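Local structure of ketosynthase (Streptomyces sp. MSC090213JE08, 6KXD) at residues P265-R274 with A299-L310; G177-L185 with D327-I337. The protein forms part of the ishigamide ketosynthase/chain length factor of a highly reducing type II polyketide synthase, and probably takes part in elongating the polyketide chain. All coordinates share one frame; numbering follows the deposited sequence.

Interaction 1. Residues P265-R274 with A299-L310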
loop_
_atom_site.group_PDB
_atom_site.type_symbol
_atom_site.label_atom_id
_atom_site.label_comp_id
_atom_site.label_asym_id
_atom_site.label_seq_id
_atom_site.Cartn_x
_atom_site.Cartn_y
_atom_site.Cartn_z
ATOM N N PRO B 265 14.952 -6.024 18.327
ATOM C CA PRO B 265 15.072 -5.010 17.282
ATOM C C PRO B 265 16.548 -4.663 17.032
ATOM O O PRO B 265 16.944 -4.321 15.925
ATOM C CB PRO B 265 14.290 -3.810 17.840
ATOM C CG PRO B 265 14.299 -4.004 19.350
ATOM C CD PRO B 265 14.255 -5.503 19.516
ATOM N N GLY B 266 17.365 -4.755 18.074
ATOM C CA GLY B 266 18.802 -4.547 17.897
ATOM C C GLY B 266 19.409 -5.526 16.902
ATOM O O GLY B 266 20.163 -5.149 16.019
ATOM N N ALA B 267 19.128 -6.802 17.119
ATOM C CA ALA B 267 19.599 -7.905 16.317
ATOM C C ALA B 267 19.043 -7.792 14.901
ATOM O O ALA B 267 19.731 -8.051 13.959
ATOM C CB ALA B 267 19.205 -9.218 16.932
ATOM N N ALA B 268 17.796 -7.354 14.770
ATOM C CA ALA B 268 17.200 -7.227 13.440
ATOM C C ALA B 268 17.834 -6.063 12.678
ATOM O O ALA B 268 18.020 -6.153 11.465
ATOM C CB ALA B 268 15.722 -7.032 13.557
ATOM N N VAL B 269 18.047 -4.949 13.377
ATOM C CA VAL B 269 18.686 -3.789 12.768
ATOM C C VAL B 269 20.095 -4.182 12.319
ATOM O O VAL B 269 20.500 -3.880 11.231
ATOM C CB VAL B 269 18.770 -2.601 13.724
ATOM C CG1 VAL B 269 19.656 -1.513 13.158
ATOM C CG2 VAL B 269 17.388 -2.051 14.085
ATOM N N THR B 270 20.837 -4.805 13.223
ATOM C CA THR B 270 22.203 -5.281 12.912
ATOM C C THR B 270 22.209 -6.172 11.676
ATOM O O THR B 270 22.987 -5.916 10.763
ATOM C CB THR B 270 22.845 -5.978 14.114
ATOM O OG1 THR B 270 22.871 -5.008 15.161
ATOM C CG2 THR B 270 24.222 -6.519 13.785
ATOM N N ALA B 271 21.300 -7.147 11.604
ATOM C CA ALA B 271 21.284 -8.083 10.521
ATOM C C ALA B 271 20.906 -7.372 9.233
ATOM O O ALA B 271 21.476 -7.613 8.195
ATOM C CB ALA B 271 20.340 -9.230 10.789
ATOM N N CYS B 272 19.906 -6.491 9.334
ATOM C CA CYS B 272 19.444 -5.766 8.202
ATOM C C CYS B 272 20.540 -4.867 7.615
ATOM O O CYS B 272 20.758 -4.866 6.415
ATOM C CB CYS B 272 18.245 -4.924 8.614
ATOM S SG CYS B 272 17.315 -4.383 7.165
ATOM N N ALA B 273 21.233 -4.127 8.486
ATOM C CA ALA B 273 22.289 -3.189 8.093
ATOM C C ALA B 273 23.446 -3.975 7.470
ATOM O O ALA B 273 23.957 -3.635 6.422
ATOM C CB ALA B 273 22.739 -2.380 9.265
ATOM N N ARG B 274 23.803 -5.095 8.091
ATOM C CA ARG B 274 24.967 -5.854 7.564
ATOM C C ARG B 274 24.664 -6.397 6.175
ATOM O O ARG B 274 25.520 -6.328 5.271
ATOM C CB ARG B 274 25.349 -6.998 8.502
ATOM C CG ARG B 274 26.088 -6.481 9.713
ATOM C CD ARG B 274 26.775 -7.583 10.496
ATOM N NE ARG B 274 27.258 -7.005 11.739
ATOM C CZ ARG B 274 28.299 -6.180 11.867
ATOM N NH1 ARG B 274 29.160 -5.983 10.880
ATOM N NH2 ARG B 274 28.472 -5.549 13.013
ATOM N N ALA B 299 12.644 -0.113 20.625
ATOM C CA ALA B 299 13.171 -0.503 19.351
ATOM C C ALA B 299 14.081 0.603 18.820
ATOM O O ALA B 299 15.076 0.321 18.213
ATOM C CB ALA B 299 12.061 -0.864 18.406
ATOM N N GLY B 300 13.680 1.853 19.018
ATOM C CA GLY B 300 14.471 2.999 18.655
ATOM C C GLY B 300 15.790 3.031 19.391
ATOM O O GLY B 300 16.844 3.381 18.827
ATOM N N ARG B 301 15.742 2.733 20.696
ATOM C CA ARG B 301 16.944 2.745 21.488
ATOM C C ARG B 301 17.871 1.620 21.024
ATOM O O ARG B 301 19.053 1.837 20.971
ATOM C CB ARG B 301 16.619 2.637 22.979
ATOM C CG ARG B 301 16.040 3.929 23.541
ATOM C CD ARG B 301 15.629 3.864 25.012
ATOM N NE ARG B 301 14.632 2.835 25.300
ATOM C CZ ARG B 301 13.303 2.975 25.255
ATOM N NH1 ARG B 301 12.731 4.087 24.817
ATOM N NH2 ARG B 301 12.546 1.974 25.658
ATOM N N ALA B 302 17.303 0.450 20.745
ATOM C CA ALA B 302 18.017 -0.690 20.322
ATOM C C ALA B 302 18.662 -0.390 18.962
ATOM O O ALA B 302 19.780 -0.801 18.692
ATOM C CB ALA B 302 17.095 -1.887 20.247
ATOM N N GLU B 303 17.923 0.315 18.096
ATOM C CA GLU B 303 18.422 0.674 16.782
ATOM C C GLU B 303 19.658 1.550 16.915
ATOM O O GLU B 303 20.679 1.285 16.233
ATOM C CB GLU B 303 17.334 1.411 16.005
ATOM C CG GLU B 303 17.845 2.048 14.735
ATOM C CD GLU B 303 16.832 3.062 14.195
ATOM O OE1 GLU B 303 16.090 3.661 15.006
ATOM O OE2 GLU B 303 16.741 3.185 12.986
ATOM N N HIS B 304 19.572 2.558 17.794
ATOM C CA HIS B 304 20.645 3.446 18.046
ATOM C C HIS B 304 21.850 2.656 18.578
ATOM O O HIS B 304 22.962 2.875 18.108
ATOM C CB HIS B 304 20.271 4.579 19.000
ATOM C CG HIS B 304 21.420 5.516 19.172
ATOM N ND1 HIS B 304 21.658 6.561 18.287
ATOM C CD2 HIS B 304 22.449 5.515 20.046
ATOM C CE1 HIS B 304 22.753 7.199 18.648
ATOM N NE2 HIS B 304 23.262 6.568 19.719
ATOM N N GLU B 305 21.626 1.782 19.552
ATOM C CA GLU B 305 22.754 0.972 20.117
ATOM C C GLU B 305 23.384 0.098 19.024
ATOM O O GLU B 305 24.596 -0.050 18.947
ATOM C CB GLU B 305 22.300 0.117 21.307
ATOM C CG GLU B 305 22.024 0.926 22.563
ATOM C CD GLU B 305 23.134 1.913 22.919
ATOM O OE1 GLU B 305 23.004 3.122 22.579
ATOM O OE2 GLU B 305 24.143 1.467 23.509
ATOM N N ALA B 306 22.551 -0.511 18.187
ATOM C CA ALA B 306 23.004 -1.403 17.115
ATOM C C ALA B 306 23.891 -0.630 16.130
ATOM O O ALA B 306 24.923 -1.122 15.726
ATOM C CB ALA B 306 21.840 -2.052 16.424
ATOM N N LEU B 307 23.461 0.557 15.694
ATOM C CA LEU B 307 24.221 1.325 14.736
ATOM C C LEU B 307 25.483 1.917 15.365
ATOM O O LEU B 307 26.488 2.029 14.703
ATOM C CB LEU B 307 23.347 2.456 14.173
ATOM C CG LEU B 307 22.357 1.966 13.139
ATOM C CD1 LEU B 307 21.388 3.078 12.790
ATOM C CD2 LEU B 307 23.083 1.460 11.896
ATOM N N ALA B 308 25.399 2.265 16.643
ATOM C CA ALA B 308 26.491 2.895 17.338
ATOM C C ALA B 308 27.635 1.892 17.402
ATOM O O ALA B 308 28.765 2.278 17.536
ATOM C CB ALA B 308 26.069 3.342 18.717
ATOM N N ALA B 309 27.312 0.607 17.317
ATOM C CA ALA B 309 28.357 -0.453 17.304
ATOM C C ALA B 309 28.832 -0.805 15.884
ATOM O O ALA B 309 29.937 -1.275 15.672
ATOM C CB ALA B 309 27.805 -1.668 17.971
ATOM N N LEU B 310 27.941 -0.664 14.920
ATOM C CA LEU B 310 28.115 -1.152 13.603
ATOM C C LEU B 310 28.894 -0.164 12.734
ATOM O O LEU B 310 29.659 -0.617 11.897
ATOM C CB LEU B 310 26.763 -1.419 12.964
ATOM C CG LEU B 310 26.856 -2.031 11.576
ATOM C CD1 LEU B 310 27.095 -3.512 11.689
ATOM C CD2 LEU B 310 25.648 -1.743 10.739
HETATM O O HOH W 1 25.413 -3.565 15.766
#
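Pro265 opens the contact by laying its ring against the start of the helix segment 299-310: its CG lies 3.6 Å from Ala302 CB, while its CB meets the methyl of Ala299. At Gly266 the backbone itself forms the surface, and the two helices come together here with the CA atoms of Gly266 and Ala302 4.6 Å apart. One turn on, Val269 points toward the partner and divides its branches, CG1 resting on Ala306 CB at 4.0 Å and CG2 crossing the stem of Glu303 at about a right angle; placing CG1 anti to the backbone N (chi1 170°) sets the two methyls on these separate neighbours. Thr270 touches Ala306 CB with its hydroxyl, 3.4 Å from OG1. The same OG1 donates to Gly266 O at 2.8 Å, reaching that carbonyl from the face opposite Thr270 N, and accepts a hydrogen bond from a water that also donates to Ala306 O, a polar bridge between the helices. A valine here would probably lose both the bond to Gly266 O and the water-mediated tie to Ala306 O. Ala273 ends the apolar row, its methyl meeting Leu310 CD2. No direct hydrogen bond joins the segments, whose axes approach to 8.0 Å at a crossing angle of -44°. Small residues, Gly266, Ala302 and Ala306, let the backbones come close, while Pro265, Val269 and Leu310 supply much of the buried surface. Beneath the pair, Val269 rests on Cys358 and Val360 of strand 354-360 and on Val366 of strand 365-373, Leu307 also touches Cys358, and the carboxylate of Glu303 is tied to the backbone N of Cys293; the two helices thus form an outer layer over these strands.

Interaction 2. Residues G177-L185 with D327-I337. With EDO (1,2-ethanediol), chain D.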
loop_
_atom_site.group_PDB
_atom_site.type_symbol
_atom_site.label_atom_id
_atom_site.label_comp_id
_atom_site.label_asym_id
_atom_site.label_seq_id
_atom_site.Cartn_x
_atom_site.Cartn_y
_atom_site.Cartn_z
ATOM N N GLY B 177 4.588 2.731 8.075
ATOM C CA GLY B 177 4.990 3.659 9.090
ATOM C C GLY B 177 6.418 4.145 8.897
ATOM O O GLY B 177 6.804 4.613 7.822
ATOM N N ARG B 178 7.257 4.063 9.943
ATOM C CA ARG B 178 8.574 4.641 9.822
ATOM C C ARG B 178 9.429 4.018 8.705
ATOM O O ARG B 178 10.350 4.677 8.223
ATOM C CB ARG B 178 9.336 4.477 11.126
ATOM C CG ARG B 178 8.639 5.123 12.290
ATOM C CD ARG B 178 9.673 5.595 13.292
ATOM N NE ARG B 178 8.970 5.920 14.506
ATOM C CZ ARG B 178 8.527 5.012 15.378
ATOM N NH1 ARG B 178 8.870 3.730 15.259
ATOM N NH2 ARG B 178 7.763 5.402 16.388
ATOM N N VAL B 179 9.151 2.776 8.303
ATOM C CA VAL B 179 9.973 2.140 7.282
ATOM C C VAL B 179 9.388 2.442 5.900
ATOM O O VAL B 179 9.977 2.005 4.907
ATOM C CB VAL B 179 10.133 0.641 7.462
ATOM C CG1 VAL B 179 10.832 0.366 8.774
ATOM C CG2 VAL B 179 8.810 -0.100 7.319
ATOM N N SER B 180 8.220 3.104 5.848
ATOM C CA SER B 180 7.444 3.144 4.605
ATOM C C SER B 180 8.234 3.875 3.498
ATOM O O SER B 180 8.058 3.559 2.315
ATOM C CB SER B 180 6.060 3.788 4.780
ATOM O OG SER B 180 6.249 5.156 5.106
ATOM N N GLY B 181 8.999 4.900 3.847
ATOM C CA GLY B 181 9.832 5.609 2.823
ATOM C C GLY B 181 10.839 4.679 2.176
ATOM O O GLY B 181 11.112 4.768 0.982
ATOM N N LEU B 182 11.380 3.736 2.949
ATOM C CA LEU B 182 12.316 2.774 2.407
ATOM C C LEU B 182 11.615 1.668 1.615
ATOM O O LEU B 182 12.159 1.228 0.651
ATOM C CB LEU B 182 13.201 2.210 3.528
ATOM C CG LEU B 182 14.000 3.274 4.266
ATOM C CD1 LEU B 182 14.915 2.675 5.350
ATOM C CD2 LEU B 182 14.858 4.043 3.283
ATOM N N LEU B 183 10.439 1.207 2.053
ATOM C CA LEU B 183 9.645 0.276 1.290
ATOM C C LEU B 183 9.296 0.934 -0.041
ATOM O O LEU B 183 9.342 0.293 -1.068
ATOM C CB LEU B 183 8.388 -0.052 2.076
ATOM C CG LEU B 183 8.600 -0.804 3.388
ATOM C CD1 LEU B 183 7.259 -1.043 4.022
ATOM C CD2 LEU B 183 9.316 -2.128 3.165
ATOM N N ALA B 184 8.967 2.223 0.022
ATOM C CA ALA B 184 8.597 2.930 -1.186
ATOM C C ALA B 184 9.814 2.964 -2.119
ATOM O O ALA B 184 9.697 2.791 -3.306
ATOM C CB ALA B 184 8.152 4.308 -0.888
ATOM N N LEU B 185 10.975 3.276 -1.532
ATOM C CA LEU B 185 12.179 3.434 -2.305
ATOM C C LEU B 185 12.501 2.107 -2.979
ATOM O O LEU B 185 12.899 2.053 -4.144
ATOM C CB LEU B 185 13.308 3.880 -1.388
ATOM C CG LEU B 185 14.652 4.046 -2.066
ATOM C CD1 LEU B 185 14.556 4.991 -3.248
ATOM C CD2 LEU B 185 15.646 4.567 -1.063
ATOM N N ASP B 327 8.783 12.393 16.403
ATOM C CA ASP B 327 8.499 11.158 15.749
ATOM C C ASP B 327 7.654 11.515 14.535
ATOM O O ASP B 327 6.494 11.883 14.721
ATOM C CB ASP B 327 7.772 10.163 16.660
ATOM C CG ASP B 327 7.487 8.818 16.009
ATOM O OD1 ASP B 327 7.885 8.622 14.840
ATOM O OD2 ASP B 327 6.890 7.965 16.663
ATOM N N THR B 328 8.272 11.520 13.341
ATOM C CA THR B 328 7.546 11.965 12.144
ATOM C C THR B 328 6.860 10.790 11.452
ATOM O O THR B 328 6.325 10.929 10.338
ATOM C CB THR B 328 8.483 12.698 11.179
ATOM O OG1 THR B 328 9.553 11.816 10.789
ATOM C CG2 THR B 328 9.034 13.948 11.813
ATOM N N GLY B 329 6.796 9.627 12.102
ATOM C CA GLY B 329 5.938 8.591 11.580
ATOM C C GLY B 329 6.418 8.160 10.206
ATOM O O GLY B 329 7.613 7.912 10.002
ATOM N N ALA B 330 5.491 8.076 9.244
ATOM C CA ALA B 330 5.809 7.596 7.917
ATOM C C ALA B 330 6.840 8.497 7.233
ATOM O O ALA B 330 7.479 8.040 6.279
ATOM C CB ALA B 330 4.570 7.451 7.061
ATOM N N ALA B 331 6.900 9.771 7.621
ATOM C CA ALA B 331 7.814 10.675 6.977
ATOM C C ALA B 331 9.254 10.299 7.350
ATOM O O ALA B 331 10.172 10.673 6.642
ATOM C CB ALA B 331 7.516 12.114 7.320
ATOM N N SER B 332 9.410 9.585 8.473
ATOM C CA SER B 332 10.728 9.358 9.044
ATOM C C SER B 332 11.803 9.053 7.996
ATOM O O SER B 332 12.766 9.774 7.977
ATOM C CB SER B 332 10.685 8.314 10.127
ATOM O OG SER B 332 11.958 8.280 10.709
ATOM N N ALA B 333 11.709 7.948 7.232
ATOM C CA ALA B 333 12.868 7.509 6.454
ATOM C C ALA B 333 13.152 8.511 5.344
ATOM O O ALA B 333 14.272 8.664 4.952
ATOM C CB ALA B 333 12.718 6.111 5.897
ATOM N N SER B 334 12.104 9.185 4.845
ATOM C CA SER B 334 12.314 10.177 3.821
ATOM C C SER B 334 13.060 11.386 4.401
ATOM O O SER B 334 13.955 11.940 3.764
ATOM C CB SER B 334 10.979 10.553 3.186
ATOM O OG SER B 334 10.433 9.438 2.551
ATOM N N PHE B 335 12.692 11.804 5.605
ATOM C CA PHE B 335 13.393 12.879 6.288
ATOM C C PHE B 335 14.825 12.438 6.561
ATOM O O PHE B 335 15.736 13.225 6.371
ATOM C CB PHE B 335 12.703 13.294 7.560
ATOM C CG PHE B 335 11.445 14.085 7.376
ATOM C CD1 PHE B 335 11.109 14.604 6.137
ATOM C CD2 PHE B 335 10.633 14.341 8.444
ATOM C CE1 PHE B 335 9.955 15.351 5.979
ATOM C CE2 PHE B 335 9.473 15.075 8.284
ATOM C CZ PHE B 335 9.170 15.611 7.061
ATOM N N GLN B 336 15.022 11.138 6.810
ATOM C CA GLN B 336 16.377 10.649 7.086
ATOM C C GLN B 336 17.282 10.745 5.849
ATOM O O GLN B 336 18.417 11.237 5.943
ATOM C CB GLN B 336 16.330 9.230 7.633
ATOM C CG GLN B 336 15.750 9.221 9.024
ATOM C CD GLN B 336 15.351 7.825 9.396
ATOM O OE1 GLN B 336 14.197 7.521 9.606
ATOM N NE2 GLN B 336 16.332 6.962 9.466
ATOM N N ILE B 337 16.756 10.294 4.714
ATOM C CA ILE B 337 17.424 10.368 3.465
ATOM C C ILE B 337 17.644 11.844 3.122
ATOM O O ILE B 337 18.726 12.223 2.772
ATOM C CB ILE B 337 16.664 9.605 2.378
ATOM C CG1 ILE B 337 16.667 8.094 2.643
ATOM C CG2 ILE B 337 17.274 9.941 1.040
ATOM C CD1 ILE B 337 15.776 7.313 1.736
HETATM C C1 EDO D . 8.765 0.048 18.216
HETATM O O1 EDO D . 8.923 1.363 17.621
HETATM C C2 EDO D . 8.015 -0.070 19.549
HETATM O O2 EDO D . 8.853 -0.916 20.332
HETATM O O HOH W 2 9.459 6.311 6.368
#
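Arg178 grips Asp327 side-on: NE donates to OD1 at 2.9 Å and NH2 to OD2 at 2.7 Å, the latter nearly straight at 172°. Both oxygens lie in the guanidinium plane, but the carboxylate is turned 32° from it. Next to the salt bridge the backbones touch through a CA-H...O contact from Ala330 CA to Gly177 O at 3.1 Å. Farther along, Ala333 CB packs on Leu182 CG at 3.5 Å, and Ile337 CD1 meets a methyl of both Leu182 and Leu185. Gly181 allows this approach, since a side chain there would run into Ser334 OG. A water accepts from Gly181 N and Ala333 N and lies 2.6 Å from both Arg178 O and Ala330 O, joining the two segments through four backbone atoms. In the second shell, Gly329 N donates to Asp327 OD1 from the face opposite Arg178 NE, an Asx turn that holds the carboxylate, while Val360 O takes a bond from Arg178 NH1. By family motif, Arg178 probably replaces the nucleophilic cysteine of condensing ketosynthases, and Asp327 lies in the region that supplies a catalytic histidine; without the thiol, cysteine-dependent condensation is not expected here, consistent with a chain length factor.

Overall arrangement
Interaction 1 is nested within the chain loop closed by interaction 2. Their centres lie about 17 Å apart and their nearest atoms about 5 Å, without touching. Strands 354-360 and 365-373 stand between them: Cys358, Val360 and Val366 face interaction 1, whereas the odd-numbered Val357, Ala359, Ala365, Ala367 and Ala369 face interaction 2, as expected for outer and central helix layers of a thiolase fold. Interaction 2 probably occupies the place of the active site of a condensing ketosynthase; interaction 1 is peripheral. A 1,2-ethanediol, probably from crystallisation, lies near both, about 3 Å from the Ala299 side chain, hydrogen-bonded to Thr297 OG1 and weakly to Arg178 NH1.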